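Local coordinates for ferric iron-binding protein HitA (Pseudomonas aeruginosa PAO1, PDB 6IWF) that binds ferric iron and probably serves as the solute-binding protein of an iron uptake system, with a part in gallium internalisation as well, at residues 98-103 / 263-267; 134-140 / 170-176; 148-153 / 287-292; 195-199 / 210-214. All blocks are in the same frame, centred on the assembly; numbering follows the deposited sequence.

Interaction 1 of 4, residues 98-103 / 263-267; sequences GITART and EYPMR
A long strand that passes between the two lobes of a periplasmic binding protein can be held by a very short partner, and residues 98-103 with 263-267 are a clear case. The two run antiparallel. Ala101 and Tyr264 form the hydrogen-bonded pair (Ala101 N to Tyr264 O and Tyr264 N to Ala101 O, both 2.8 Å), Thr100 and Pro265 the non-hydrogen-bonded one, with CA atoms 4.7 Å apart. Ile99 breaks the extended run with psi near -50°, yet its O still accepts from Met266 N at 3.2 Å.

Side-chain conformations do the rest. Glu263 (chi1 m, chi2 t) reaches across to the longer strand so that OE2 accepts from Thr100 OG1 (chi1 p) at 2.8 Å and forms a salt bridge with Arg102 NH1 at 3.1 Å, lying over one face of the guanidinium. Arg102 takes chi1 p and chi3 p, which folds it back toward that carboxylate. Met266, m at chi1 and chi2 and p at chi3, curls so that CE meets Ala101 CB at 3.6 Å. The Tyr264 ring (chi1 m) turns its edge to Thr103, CG2 to CE2 4.3 Å, while its hydroxyl bonds to Lys277 O.

Arg102 lies close to the iron ligands Glu60 and Tyr196; strand 224-231 flanks 98-103 through Ser227 and Thr225, and helix 251-258 packs on Ile99 and Pro265.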
loop_
_atom_site.group_PDB
_atom_site.type_symbol
_atom_site.label_atom_id
_atom_site.label_comp_id
_atom_site.label_asym_id
_atom_site.label_seq_id
_atom_site.Cartn_x
_atom_site.Cartn_y
_atom_site.Cartn_z
ATOM N N GLY A 98 8.463 -2.617 7.464
ATOM C CA GLY A 98 7.951 -1.688 6.471
ATOM C C GLY A 98 9.073 -1.171 5.588
ATOM O O GLY A 98 10.206 -0.982 6.035
ATOM N N ILE A 99 8.752 -0.971 4.312
ATOM C CA ILE A 99 9.710 -0.526 3.304
ATOM C C ILE A 99 9.385 0.876 2.816
ATOM O O ILE A 99 10.262 1.738 2.759
ATOM C CB ILE A 99 9.780 -1.516 2.122
ATOM C CG1 ILE A 99 10.095 -2.936 2.607
ATOM C CG2 ILE A 99 10.803 -1.050 1.108
ATOM C CD1 ILE A 99 11.378 -3.040 3.424
ATOM N N THR A 100 8.129 1.111 2.424
ATOM C CA THR A 100 7.656 2.445 2.075
ATOM C C THR A 100 6.283 2.648 2.690
ATOM O O THR A 100 5.612 1.694 3.081
ATOM C CB THR A 100 7.538 2.677 0.563
ATOM O OG1 THR A 100 6.518 1.824 0.028
ATOM C CG2 THR A 100 8.880 2.432 -0.162
ATOM N N ALA A 101 5.873 3.911 2.777
ATOM C CA ALA A 101 4.523 4.268 3.189
ATOM C C ALA A 101 3.872 5.102 2.094
ATOM O O ALA A 101 4.549 5.776 1.319
ATOM C CB ALA A 101 4.505 5.061 4.516
ATOM N N ARG A 102 2.549 5.032 2.018
ATOM C CA ARG A 102 1.789 5.810 1.048
ATOM C C ARG A 102 0.576 6.386 1.757
ATOM O O ARG A 102 0.244 5.980 2.875
ATOM C CB ARG A 102 1.303 4.944 -0.103
ATOM C CG ARG A 102 0.208 4.067 0.432
ATOM C CD ARG A 102 0.175 2.719 -0.125
ATOM N NE ARG A 102 1.439 2.014 -0.017
ATOM C CZ ARG A 102 1.672 0.914 -0.714
ATOM N NH1 ARG A 102 2.822 0.286 -0.615
ATOM N NH2 ARG A 102 0.724 0.454 -1.527
ATOM N N THR A 103 -0.143 7.279 1.079
ATOM C CA THR A 103 -1.311 7.895 1.698
ATOM C C THR A 103 -2.497 7.890 0.747
ATOM O O THR A 103 -2.342 8.062 -0.467
ATOM C CB THR A 103 -1.002 9.351 2.168
ATOM O OG1 THR A 103 -2.147 9.898 2.844
ATOM C CG2 THR A 103 -0.609 10.272 1.011
ATOM N N GLU A 263 6.539 7.233 -3.124
ATOM C CA GLU A 263 6.092 6.847 -1.796
ATOM C C GLU A 263 7.058 7.431 -0.775
ATOM O O GLU A 263 8.041 8.093 -1.124
ATOM C CB GLU A 263 5.978 5.321 -1.680
ATOM C CG GLU A 263 4.975 4.763 -2.697
ATOM C CD GLU A 263 4.580 3.317 -2.460
ATOM O OE1 GLU A 263 4.467 2.571 -3.459
ATOM O OE2 GLU A 263 4.353 2.932 -1.297
ATOM N N TYR A 264 6.763 7.192 0.489
ATOM C CA TYR A 264 7.602 7.743 1.554
ATOM C C TYR A 264 8.537 6.677 2.096
ATOM O O TYR A 264 8.085 5.580 2.467
ATOM C CB TYR A 264 6.735 8.284 2.681
ATOM C CG TYR A 264 5.820 9.401 2.258
ATOM C CD1 TYR A 264 6.245 10.727 2.319
ATOM C CD2 TYR A 264 4.536 9.141 1.807
ATOM C CE1 TYR A 264 5.400 11.761 1.928
ATOM C CE2 TYR A 264 3.687 10.171 1.424
ATOM C CZ TYR A 264 4.132 11.477 1.483
ATOM O OH TYR A 264 3.290 12.499 1.094
ATOM N N PRO A 265 9.836 6.942 2.187
ATOM C CA PRO A 265 10.763 5.907 2.659
ATOM C C PRO A 265 10.572 5.600 4.138
ATOM O O PRO A 265 10.247 6.477 4.947
ATOM C CB PRO A 265 12.146 6.522 2.397
ATOM C CG PRO A 265 11.903 7.997 2.400
ATOM C CD PRO A 265 10.517 8.196 1.828
ATOM N N MET A 266 10.793 4.330 4.498
ATOM C CA MET A 266 10.678 3.930 5.892
ATOM C C MET A 266 12.016 3.917 6.620
ATOM O O MET A 266 12.020 3.881 7.851
ATOM C CB MET A 266 10.011 2.555 6.016
ATOM C CG MET A 266 8.526 2.554 5.584
ATOM S SD MET A 266 7.401 3.272 6.799
ATOM C CE MET A 266 7.486 5.036 6.481
ATOM N N ARG A 267 13.125 3.983 5.886
ATOM C CA ARG A 267 14.445 4.122 6.488
ATOM C C ARG A 267 14.514 5.431 7.256
ATOM O O ARG A 267 14.257 6.503 6.694
ATOM C CB ARG A 267 15.515 4.085 5.399
ATOM C CG ARG A 267 16.935 4.275 5.914
ATOM C CD ARG A 267 17.914 4.401 4.761
ATOM N NE ARG A 267 19.247 4.781 5.232
ATOM C CZ ARG A 267 20.104 3.952 5.826
ATOM N NH1 ARG A 267 19.782 2.681 6.025
ATOM N NH2 ARG A 267 21.295 4.393 6.220
#

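Interaction 2 of 4, residues 134-140 / 170-176; sequences FGFVPTS and GSIYTNN
Parallel strands brought together by intervening helices usually satisfy their backbone by staggered hydrogen bonds, and residues 134-140 and 170-176 do so in miniature. The register pairs Gly135 with Ser171 (CA atoms 4.5 Å apart) and Phe136 with Ile172 (5.5 Å). Phe134 O accepts from Ser171 N at 2.8 Å, Phe136 N donates to Ser171 O at 3.0 Å, and Phe136 O accepts from Tyr173 N at 2.9 Å. On the other edge Gly135 bonds through its backbone to Met190 and Leu192 of strand 190-194.

Water serves several remaining polar groups. One molecule donates to Phe134 O (2.6 Å) and accepts from Ser171 OG (2.8 Å); a second joins Thr139 OG1 (2.8 Å) to Tyr173 O (2.7 Å); a third donates to both Ser140 OG (2.9 Å) and Asn176 OD1 (3.0 Å). A type I turn from Val137 to Ser140 closes with Ser140 N and OG both donating to Val137 O (3.2 and 2.9 Å). As N-cap, Ser140 OG also accepts from Phe143 N; Asn175 OD1 caps helix 176-184 by weak bonds to Val177 N and Thr178 N.

Phe134 and Phe136, both chi1 p, bring their rings against Gly170, whose CA makes a CH-pi contact 4.0 Å from the Phe134 ring centroid.

Strand 134-136, helices 141-154 and 156-169, and strand 171-172 form a beta-alpha-beta crossover with two connecting helices, as in periplasmic binding protein lobes.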
loop_
_atom_site.group_PDB
_atom_site.type_symbol
_atom_site.label_atom_id
_atom_site.label_comp_id
_atom_site.label_asym_id
_atom_site.label_seq_id
_atom_site.Cartn_x
_atom_site.Cartn_y
_atom_site.Cartn_z
ATOM N N PHE A 134 -17.921 10.289 -8.109
ATOM C CA PHE A 134 -16.634 9.780 -7.661
ATOM C C PHE A 134 -16.477 8.311 -7.989
ATOM O O PHE A 134 -17.439 7.541 -8.000
ATOM C CB PHE A 134 -16.395 9.981 -6.157
ATOM C CG PHE A 134 -17.285 9.172 -5.259
ATOM C CD1 PHE A 134 -18.581 9.586 -4.997
ATOM C CD2 PHE A 134 -16.803 8.027 -4.628
ATOM C CE1 PHE A 134 -19.403 8.855 -4.135
ATOM C CE2 PHE A 134 -17.620 7.285 -3.775
ATOM C CZ PHE A 134 -18.924 7.707 -3.524
ATOM N N GLY A 135 -15.233 7.941 -8.251
ATOM C CA GLY A 135 -14.862 6.568 -8.512
ATOM C C GLY A 135 -14.123 5.986 -7.324
ATOM O O GLY A 135 -13.477 6.708 -6.555
ATOM N N PHE A 136 -14.215 4.668 -7.184
ATOM C CA PHE A 136 -13.394 3.946 -6.228
ATOM C C PHE A 136 -13.213 2.526 -6.742
ATOM O O PHE A 136 -13.915 2.086 -7.655
ATOM C CB PHE A 136 -13.995 3.974 -4.815
ATOM C CG PHE A 136 -15.272 3.165 -4.636
ATOM C CD1 PHE A 136 -16.428 3.479 -5.328
ATOM C CD2 PHE A 136 -15.318 2.140 -3.710
ATOM C CE1 PHE A 136 -17.607 2.753 -5.130
ATOM C CE2 PHE A 136 -16.491 1.414 -3.489
ATOM C CZ PHE A 136 -17.637 1.724 -4.197
ATOM N N VAL A 137 -12.260 1.822 -6.139
ATOM C CA VAL A 137 -11.865 0.470 -6.544
ATOM C C VAL A 137 -12.076 -0.467 -5.365
ATOM O O VAL A 137 -11.144 -0.708 -4.580
ATOM C CB VAL A 137 -10.402 0.429 -7.016
ATOM C CG1 VAL A 137 -10.059 -0.975 -7.539
ATOM C CG2 VAL A 137 -10.145 1.505 -8.083
ATOM N N PRO A 138 -13.278 -1.007 -5.188
ATOM C CA PRO A 138 -13.571 -1.743 -3.956
ATOM C C PRO A 138 -12.854 -3.077 -3.857
ATOM O O PRO A 138 -12.707 -3.591 -2.743
ATOM C CB PRO A 138 -15.098 -1.914 -4.007
ATOM C CG PRO A 138 -15.440 -1.838 -5.469
ATOM C CD PRO A 138 -14.463 -0.867 -6.059
ATOM N N THR A 139 -12.371 -3.630 -4.966
ATOM C CA THR A 139 -11.660 -4.901 -4.942
ATOM C C THR A 139 -10.174 -4.763 -4.618
ATOM O O THR A 139 -9.468 -5.779 -4.571
ATOM C CB THR A 139 -11.830 -5.615 -6.287
ATOM O OG1 THR A 139 -11.252 -4.817 -7.330
ATOM C CG2 THR A 139 -13.296 -5.843 -6.568
ATOM N N SER A 140 -9.673 -3.552 -4.380
ATOM C CA SER A 140 -8.251 -3.364 -4.127
ATOM C C SER A 140 -7.923 -3.565 -2.651
ATOM O O SER A 140 -8.723 -3.254 -1.765
ATOM C CB SER A 140 -7.795 -1.970 -4.573
ATOM O OG SER A 140 -8.389 -0.945 -3.785
ATOM N N GLY A 170 -21.420 5.372 -5.502
ATOM C CA GLY A 170 -20.097 5.474 -6.077
ATOM C C GLY A 170 -19.989 4.748 -7.399
ATOM O O GLY A 170 -20.724 3.805 -7.685
ATOM N N SER A 171 -19.054 5.205 -8.221
ATOM C CA SER A 171 -18.786 4.575 -9.505
ATOM C C SER A 171 -17.681 3.548 -9.322
ATOM O O SER A 171 -16.585 3.882 -8.863
ATOM C CB SER A 171 -18.405 5.616 -10.555
ATOM O OG SER A 171 -19.475 6.531 -10.744
ATOM N N ILE A 172 -17.967 2.301 -9.667
ATOM C CA ILE A 172 -17.029 1.224 -9.385
ATOM C C ILE A 172 -16.061 1.080 -10.545
ATOM O O ILE A 172 -16.467 0.922 -11.705
ATOM C CB ILE A 172 -17.761 -0.097 -9.094
ATOM C CG1 ILE A 172 -18.507 0.005 -7.765
ATOM C CG2 ILE A 172 -16.762 -1.238 -9.058
ATOM C CD1 ILE A 172 -19.380 -1.206 -7.457
ATOM N N TYR A 173 -14.773 1.150 -10.232
ATOM C CA TYR A 173 -13.689 0.853 -11.154
ATOM C C TYR A 173 -12.999 -0.423 -10.701
ATOM O O TYR A 173 -12.963 -0.739 -9.509
ATOM C CB TYR A 173 -12.674 2.007 -11.217
ATOM C CG TYR A 173 -13.231 3.190 -11.961
ATOM C CD1 TYR A 173 -14.065 4.101 -11.325
ATOM C CD2 TYR A 173 -12.994 3.352 -13.318
ATOM C CE1 TYR A 173 -14.611 5.163 -12.017
ATOM C CE2 TYR A 173 -13.538 4.410 -14.010
ATOM C CZ TYR A 173 -14.340 5.310 -13.358
ATOM O OH TYR A 173 -14.882 6.363 -14.061
ATOM N N THR A 174 -12.479 -1.187 -11.656
ATOM C CA THR A 174 -11.791 -2.414 -11.291
ATOM C C THR A 174 -10.288 -2.230 -11.195
ATOM O O THR A 174 -9.587 -3.171 -10.811
ATOM C CB THR A 174 -12.132 -3.537 -12.285
ATOM O OG1 THR A 174 -11.748 -3.144 -13.599
ATOM C CG2 THR A 174 -13.637 -3.810 -12.284
ATOM N N ASN A 175 -9.780 -1.026 -11.474
ATOM C CA ASN A 175 -8.349 -0.791 -11.589
ATOM C C ASN A 175 -8.057 0.643 -11.164
ATOM O O ASN A 175 -8.758 1.560 -11.594
ATOM C CB ASN A 175 -7.906 -1.032 -13.045
ATOM C CG ASN A 175 -6.413 -0.985 -13.218
ATOM O OD1 ASN A 175 -5.799 0.071 -13.089
ATOM N ND2 ASN A 175 -5.812 -2.135 -13.528
ATOM N N ASN A 176 -7.013 0.840 -10.347
ATOM C CA ASN A 176 -6.718 2.199 -9.889
ATOM C C ASN A 176 -6.246 3.084 -11.037
ATOM O O ASN A 176 -6.566 4.280 -11.073
ATOM C CB ASN A 176 -5.665 2.190 -8.775
ATOM C CG ASN A 176 -6.193 1.659 -7.463
ATOM O OD1 ASN A 176 -7.040 2.279 -6.820
ATOM N ND2 ASN A 176 -5.667 0.513 -7.037
HETATM O O HOH W 1 -20.014 7.945 -8.348
HETATM O O HOH W 2 -13.281 -3.054 -8.206
HETATM O O HOH W 3 -8.049 1.885 -4.020
#

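Interaction 3 of 4, residues 148-153 / 287-292; sequences AAVIKL and LTPADL
Small residues on one helix let the leucines of another element come close, a principle that residues 148-153 and 287-292 illustrate. The first segment is regular helix, with Lys152 N bonded to Ala148 O (3.0 Å) and Leu153 N to Ala149 O (2.9 Å). The second starts extended at Leu287 and turns helical from Pro289. The closest CA atoms are those of Ala148 and Leu292, 6.1 Å apart.

Apolar contacts carry the interface. Leu287 (chi1 m, chi2 t) points at the helix; its CD1 lies 3.5 Å from Ala149 CB and 3.8 Å from Leu153 CD1, and its CD2 is 4.0 Å from Lys152 CB. Leu292, in the same m, t rotamer, sends CD2 to 4.2 Å from Ala149 CB and 4.3 Å from Ala148 CB. Lys152, with chi1 near -102°, bends its chain across the gap and packs CE closely on Asp291 O, at 3.2 Å.

The electrostatic component is slight and peripheral: Lys152 NZ and Asp291 OD1 form a long salt bridge of 3.9 Å.

Asp291 has firmer work within its own segment. Asp291 N donates to Thr288 OG1 at 3.1 Å and Thr288 N to Asp291 OD2 at 2.8 Å.

On another side, helix 141-154 packs against helix 156-169 through Val150 and Ile151. The reciprocal Thr288-Asp291 bonds are those of a capping box, here opening the short helix 289-292 beside helix 141-154.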
loop_
_atom_site.group_PDB
_atom_site.type_symbol
_atom_site.label_atom_id
_atom_site.label_comp_id
_atom_site.label_asym_id
_atom_site.label_seq_id
_atom_site.Cartn_x
_atom_site.Cartn_y
_atom_site.Cartn_z
ATOM N N ALA A 148 -11.198 -0.929 6.779
ATOM C CA ALA A 148 -10.784 -1.293 8.126
ATOM C C ALA A 148 -10.550 -0.052 8.973
ATOM O O ALA A 148 -10.875 -0.036 10.163
ATOM C CB ALA A 148 -9.517 -2.154 8.085
ATOM N N ALA A 149 -9.992 0.999 8.368
ATOM C CA ALA A 149 -9.787 2.250 9.093
ATOM C C ALA A 149 -11.114 2.887 9.486
ATOM O O ALA A 149 -11.248 3.400 10.603
ATOM C CB ALA A 149 -8.961 3.216 8.243
ATOM N N VAL A 150 -12.111 2.857 8.602
ATOM C CA VAL A 150 -13.402 3.443 8.970
ATOM C C VAL A 150 -14.028 2.657 10.121
ATOM O O VAL A 150 -14.574 3.240 11.062
ATOM C CB VAL A 150 -14.339 3.539 7.745
ATOM C CG1 VAL A 150 -15.729 4.054 8.154
ATOM C CG2 VAL A 150 -13.753 4.460 6.678
ATOM N N ILE A 151 -13.952 1.321 10.075
ATOM C CA ILE A 151 -14.487 0.523 11.183
ATOM C C ILE A 151 -13.798 0.894 12.485
ATOM O O ILE A 151 -14.448 1.077 13.525
ATOM C CB ILE A 151 -14.330 -0.979 10.899
ATOM C CG1 ILE A 151 -15.229 -1.384 9.741
ATOM C CG2 ILE A 151 -14.687 -1.795 12.159
ATOM C CD1 ILE A 151 -14.968 -2.800 9.240
ATOM N N LYS A 152 -12.470 1.028 12.440
ATOM C CA LYS A 152 -11.692 1.280 13.648
ATOM C C LYS A 152 -11.958 2.671 14.214
ATOM O O LYS A 152 -12.032 2.846 15.442
ATOM C CB LYS A 152 -10.211 1.091 13.331
ATOM C CG LYS A 152 -9.639 -0.220 13.815
ATOM C CD LYS A 152 -9.396 -0.148 15.312
ATOM C CE LYS A 152 -8.246 -1.046 15.723
ATOM N NZ LYS A 152 -7.702 -0.664 17.053
ATOM N N LEU A 153 -12.110 3.670 13.341
ATOM C CA LEU A 153 -12.264 5.051 13.773
ATOM C C LEU A 153 -13.703 5.423 14.078
ATOM O O LEU A 153 -13.946 6.231 14.985
ATOM C CB LEU A 153 -11.722 6.001 12.699
ATOM C CG LEU A 153 -10.222 5.827 12.428
ATOM C CD1 LEU A 153 -9.837 6.536 11.131
ATOM C CD2 LEU A 153 -9.373 6.325 13.607
ATOM N N LEU A 287 -3.512 5.369 13.217
ATOM C CA LEU A 287 -3.660 3.935 13.000
ATOM C C LEU A 287 -2.350 3.364 12.491
ATOM O O LEU A 287 -1.830 3.833 11.475
ATOM C CB LEU A 287 -4.750 3.602 11.985
ATOM C CG LEU A 287 -6.170 4.021 12.350
ATOM C CD1 LEU A 287 -7.054 3.995 11.113
ATOM C CD2 LEU A 287 -6.706 3.098 13.423
ATOM N N THR A 288 -1.860 2.343 13.162
ATOM C CA THR A 288 -0.653 1.627 12.781
ATOM C C THR A 288 -1.005 0.401 11.970
ATOM O O THR A 288 -2.162 -0.025 11.924
ATOM C CB THR A 288 0.112 1.201 14.030
ATOM O OG1 THR A 288 -0.701 0.271 14.758
ATOM C CG2 THR A 288 0.443 2.397 14.895
ATOM N N PRO A 289 -0.014 -0.220 11.314
ATOM C CA PRO A 289 -0.270 -1.531 10.700
ATOM C C PRO A 289 -0.923 -2.515 11.655
ATOM O O PRO A 289 -1.839 -3.249 11.265
ATOM C CB PRO A 289 1.132 -1.982 10.279
ATOM C CG PRO A 289 1.828 -0.710 9.947
ATOM C CD PRO A 289 1.322 0.302 10.959
ATOM N N ALA A 290 -0.493 -2.519 12.917
ATOM C CA ALA A 290 -1.064 -3.442 13.891
ATOM C C ALA A 290 -2.530 -3.123 14.160
ATOM O O ALA A 290 -3.340 -4.033 14.355
ATOM C CB ALA A 290 -0.247 -3.394 15.186
ATOM N N ASP A 291 -2.881 -1.835 14.185
ATOM C CA ASP A 291 -4.275 -1.446 14.384
ATOM C C ASP A 291 -5.167 -2.007 13.282
ATOM O O ASP A 291 -6.283 -2.458 13.553
ATOM C CB ASP A 291 -4.402 0.078 14.437
ATOM C CG ASP A 291 -3.781 0.681 15.681
ATOM O OD1 ASP A 291 -3.831 0.036 16.754
ATOM O OD2 ASP A 291 -3.239 1.805 15.589
ATOM N N LEU A 292 -4.701 -1.972 12.026
ATOM C CA LEU A 292 -5.504 -2.487 10.918
ATOM C C LEU A 292 -5.485 -4.011 10.848
ATOM O O LEU A 292 -6.463 -4.623 10.397
ATOM C CB LEU A 292 -5.009 -1.903 9.595
ATOM C CG LEU A 292 -4.859 -0.377 9.524
ATOM C CD1 LEU A 292 -4.093 0.051 8.265
ATOM C CD2 LEU A 292 -6.228 0.262 9.544
#

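Interaction 4 of 4, residues 195-199 / 210-214; sequences NYYWY and SRLHY
Trp198 and Leu212 bury more surface here than any other residue, and they show how one aromatic side chain can bind a helix to a strand by both its face and its edge. Trp198 sits in the first turn of helix 196-205; chi1 t and chi2 near 91° carry the indole toward residues 210-214. Leu212 (chi1 m, chi2 t), on the extended strand 211-213, lies over the face of the five-membered ring, its CG 3.9 Å from the centroid and 20° off the normal, a CH-pi contact; Leu212 CD2 is 3.6 Å from Trp198 CD1. At the ring edge Trp198 NE1 donates to Ser210 O, 3.1 Å, with an N-H...O angle of 158°. Ser210 OG is hydrogen-bonded to Glu184.

This end of the helix carries the site that names the protein: Tyr196 and Tyr197 are ferric iron ligands, an adjacent tyrosine pair as in bacterial ferric-binding proteins, and both point their rings elsewhere than at 210-214. No metal is bound in this model, and Tyr196 OH is hydrogen-bonded to Glu60, another ligand.

Leu212 CD1 also reaches Asn195 O at 3.9 Å and Tyr199 CE1 at 4.2 Å, filling the angle between helix and strand. Beyond it one water donates to Tyr199 OH (2.7 Å) and bonds Tyr214 OH (2.5 Å), while Tyr199 OH is also hydrogen-bonded to Ala275 O. Asn195 ties this end of the helix to strand 97-108, its OD1 accepting from Thr103 N.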
loop_
_atom_site.group_PDB
_atom_site.type_symbol
_atom_site.label_atom_id
_atom_site.label_comp_id
_atom_site.label_asym_id
_atom_site.label_seq_id
_atom_site.Cartn_x
_atom_site.Cartn_y
_atom_site.Cartn_z
ATOM N N ASN A 195 -1.818 7.967 -3.275
ATOM C CA ASN A 195 -1.220 9.151 -3.888
ATOM C C ASN A 195 -0.353 8.805 -5.090
ATOM O O ASN A 195 -0.265 9.599 -6.036
ATOM C CB ASN A 195 -0.389 9.902 -2.843
ATOM C CG ASN A 195 0.860 9.148 -2.461
ATOM O OD1 ASN A 195 0.802 8.112 -1.792
ATOM N ND2 ASN A 195 2.011 9.651 -2.906
ATOM N N TYR A 196 0.297 7.633 -5.083
ATOM C CA TYR A 196 1.377 7.436 -6.047
ATOM C C TYR A 196 0.870 7.237 -7.475
ATOM O O TYR A 196 1.653 7.417 -8.415
ATOM C CB TYR A 196 2.270 6.265 -5.609
ATOM C CG TYR A 196 1.549 4.965 -5.410
ATOM C CD1 TYR A 196 1.188 4.184 -6.503
ATOM C CD2 TYR A 196 1.238 4.501 -4.138
ATOM C CE1 TYR A 196 0.527 2.979 -6.334
ATOM C CE2 TYR A 196 0.571 3.287 -3.963
ATOM C CZ TYR A 196 0.218 2.539 -5.072
ATOM O OH TYR A 196 -0.445 1.331 -4.927
ATOM N N TYR A 197 -0.418 6.907 -7.664
ATOM C CA TYR A 197 -0.942 6.736 -9.023
ATOM C C TYR A 197 -0.927 8.046 -9.794
ATOM O O TYR A 197 -0.691 8.060 -11.009
ATOM C CB TYR A 197 -2.365 6.186 -8.987
ATOM C CG TYR A 197 -2.441 4.757 -8.531
ATOM C CD1 TYR A 197 -2.141 3.715 -9.405
ATOM C CD2 TYR A 197 -2.822 4.444 -7.227
ATOM C CE1 TYR A 197 -2.201 2.398 -8.988
ATOM C CE2 TYR A 197 -2.885 3.130 -6.808
ATOM C CZ TYR A 197 -2.573 2.116 -7.692
ATOM O OH TYR A 197 -2.643 0.804 -7.281
ATOM N N TRP A 198 -1.218 9.152 -9.118
ATOM C CA TRP A 198 -1.146 10.448 -9.775
ATOM C C TRP A 198 0.270 10.733 -10.268
ATOM O O TRP A 198 0.461 11.204 -11.398
ATOM C CB TRP A 198 -1.619 11.532 -8.805
ATOM C CG TRP A 198 -1.738 12.899 -9.387
ATOM C CD1 TRP A 198 -2.844 13.459 -9.966
ATOM C CD2 TRP A 198 -0.723 13.903 -9.408
ATOM N NE1 TRP A 198 -2.572 14.747 -10.358
ATOM C CE2 TRP A 198 -1.275 15.046 -10.028
ATOM C CE3 TRP A 198 0.605 13.946 -8.969
ATOM C CZ2 TRP A 198 -0.547 16.218 -10.222
ATOM C CZ3 TRP A 198 1.335 15.115 -9.164
ATOM C CH2 TRP A 198 0.752 16.239 -9.782
ATOM N N TYR A 199 1.278 10.429 -9.441
ATOM C CA TYR A 199 2.658 10.707 -9.831
ATOM C C TYR A 199 3.109 9.823 -10.990
ATOM O O TYR A 199 3.828 10.288 -11.884
ATOM C CB TYR A 199 3.582 10.548 -8.622
ATOM C CG TYR A 199 3.414 11.647 -7.609
ATOM C CD1 TYR A 199 2.446 11.562 -6.603
ATOM C CD2 TYR A 199 4.184 12.807 -7.681
ATOM C CE1 TYR A 199 2.275 12.573 -5.675
ATOM C CE2 TYR A 199 4.018 13.823 -6.763
ATOM C CZ TYR A 199 3.064 13.710 -5.766
ATOM O OH TYR A 199 2.918 14.727 -4.856
ATOM N N SER A 210 -5.656 16.883 -13.664
ATOM C CA SER A 210 -6.168 16.505 -12.358
ATOM C C SER A 210 -5.216 16.958 -11.253
ATOM O O SER A 210 -4.022 17.199 -11.471
ATOM C CB SER A 210 -6.380 14.992 -12.296
ATOM O OG SER A 210 -5.137 14.314 -12.332
ATOM N N ARG A 211 -5.764 17.079 -10.048
ATOM C CA ARG A 211 -4.994 17.481 -8.884
ATOM C C ARG A 211 -5.327 16.542 -7.732
ATOM O O ARG A 211 -6.297 15.782 -7.778
ATOM C CB ARG A 211 -5.263 18.947 -8.511
ATOM C CG ARG A 211 -4.928 19.936 -9.658
ATOM C CD ARG A 211 -4.903 21.406 -9.225
ATOM N NE ARG A 211 -6.091 21.802 -8.469
ATOM C CZ ARG A 211 -6.634 23.022 -8.489
ATOM N NH1 ARG A 211 -7.717 23.274 -7.752
ATOM N NH2 ARG A 211 -6.101 23.988 -9.243
ATOM N N LEU A 212 -4.505 16.599 -6.691
ATOM C CA LEU A 212 -4.700 15.783 -5.505
ATOM C C LEU A 212 -5.203 16.652 -4.371
ATOM O O LEU A 212 -4.636 17.714 -4.085
ATOM C CB LEU A 212 -3.409 15.076 -5.088
ATOM C CG LEU A 212 -2.927 14.016 -6.072
ATOM C CD1 LEU A 212 -1.829 13.171 -5.425
ATOM C CD2 LEU A 212 -4.070 13.140 -6.555
ATOM N N HIS A 213 -6.260 16.187 -3.724
ATOM C CA HIS A 213 -6.753 16.770 -2.494
ATOM C C HIS A 213 -6.391 15.852 -1.336
ATOM O O HIS A 213 -6.606 14.640 -1.409
ATOM C CB HIS A 213 -8.265 16.957 -2.559
ATOM C CG HIS A 213 -8.844 17.495 -1.292
ATOM N ND1 HIS A 213 -8.617 18.785 -0.866
ATOM C CD2 HIS A 213 -9.606 16.908 -0.341
ATOM C CE1 HIS A 213 -9.234 18.979 0.287
ATOM N NE2 HIS A 213 -9.846 17.856 0.625
ATOM N N TYR A 214 -5.854 16.432 -0.270
ATOM C CA TYR A 214 -5.532 15.690 0.942
ATOM C C TYR A 214 -6.567 16.035 2.000
ATOM O O TYR A 214 -6.755 17.214 2.326
ATOM C CB TYR A 214 -4.120 16.023 1.425
ATOM C CG TYR A 214 -3.079 15.526 0.480
ATOM C CD1 TYR A 214 -2.787 16.222 -0.693
ATOM C CD2 TYR A 214 -2.406 14.340 0.730
ATOM C CE1 TYR A 214 -1.840 15.754 -1.569
ATOM C CE2 TYR A 214 -1.457 13.866 -0.143
ATOM C CZ TYR A 214 -1.181 14.570 -1.287
ATOM O OH TYR A 214 -0.240 14.078 -2.155
HETATM O O HOH W 4 0.574 15.687 -3.924
#

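In the fold
Chemistry varies here with place in the fold. Interaction 1 is buried and combines strand pairing with a charged pair; interactions 2, 3 and 4 are only partly buried and reach the surface. Interaction 2, also strand pairing, turns to water for several polar groups, whereas interactions 3 and 4 rely on side chains, apolar with a long salt bridge in the former, aromatic in the latter. Interactions 1, 2 and 4 reach one sheet. Interactions 1 and 4 touch where Thr103 O meets Asn195 N at 2.9 Å, and interactions 2 and 4 where Asn176 ND2 lies 3.0 Å from Tyr197 OH, both beside the iron ligands. Interaction 3 lies away from that site, about 22 Å from interaction 4 between centres.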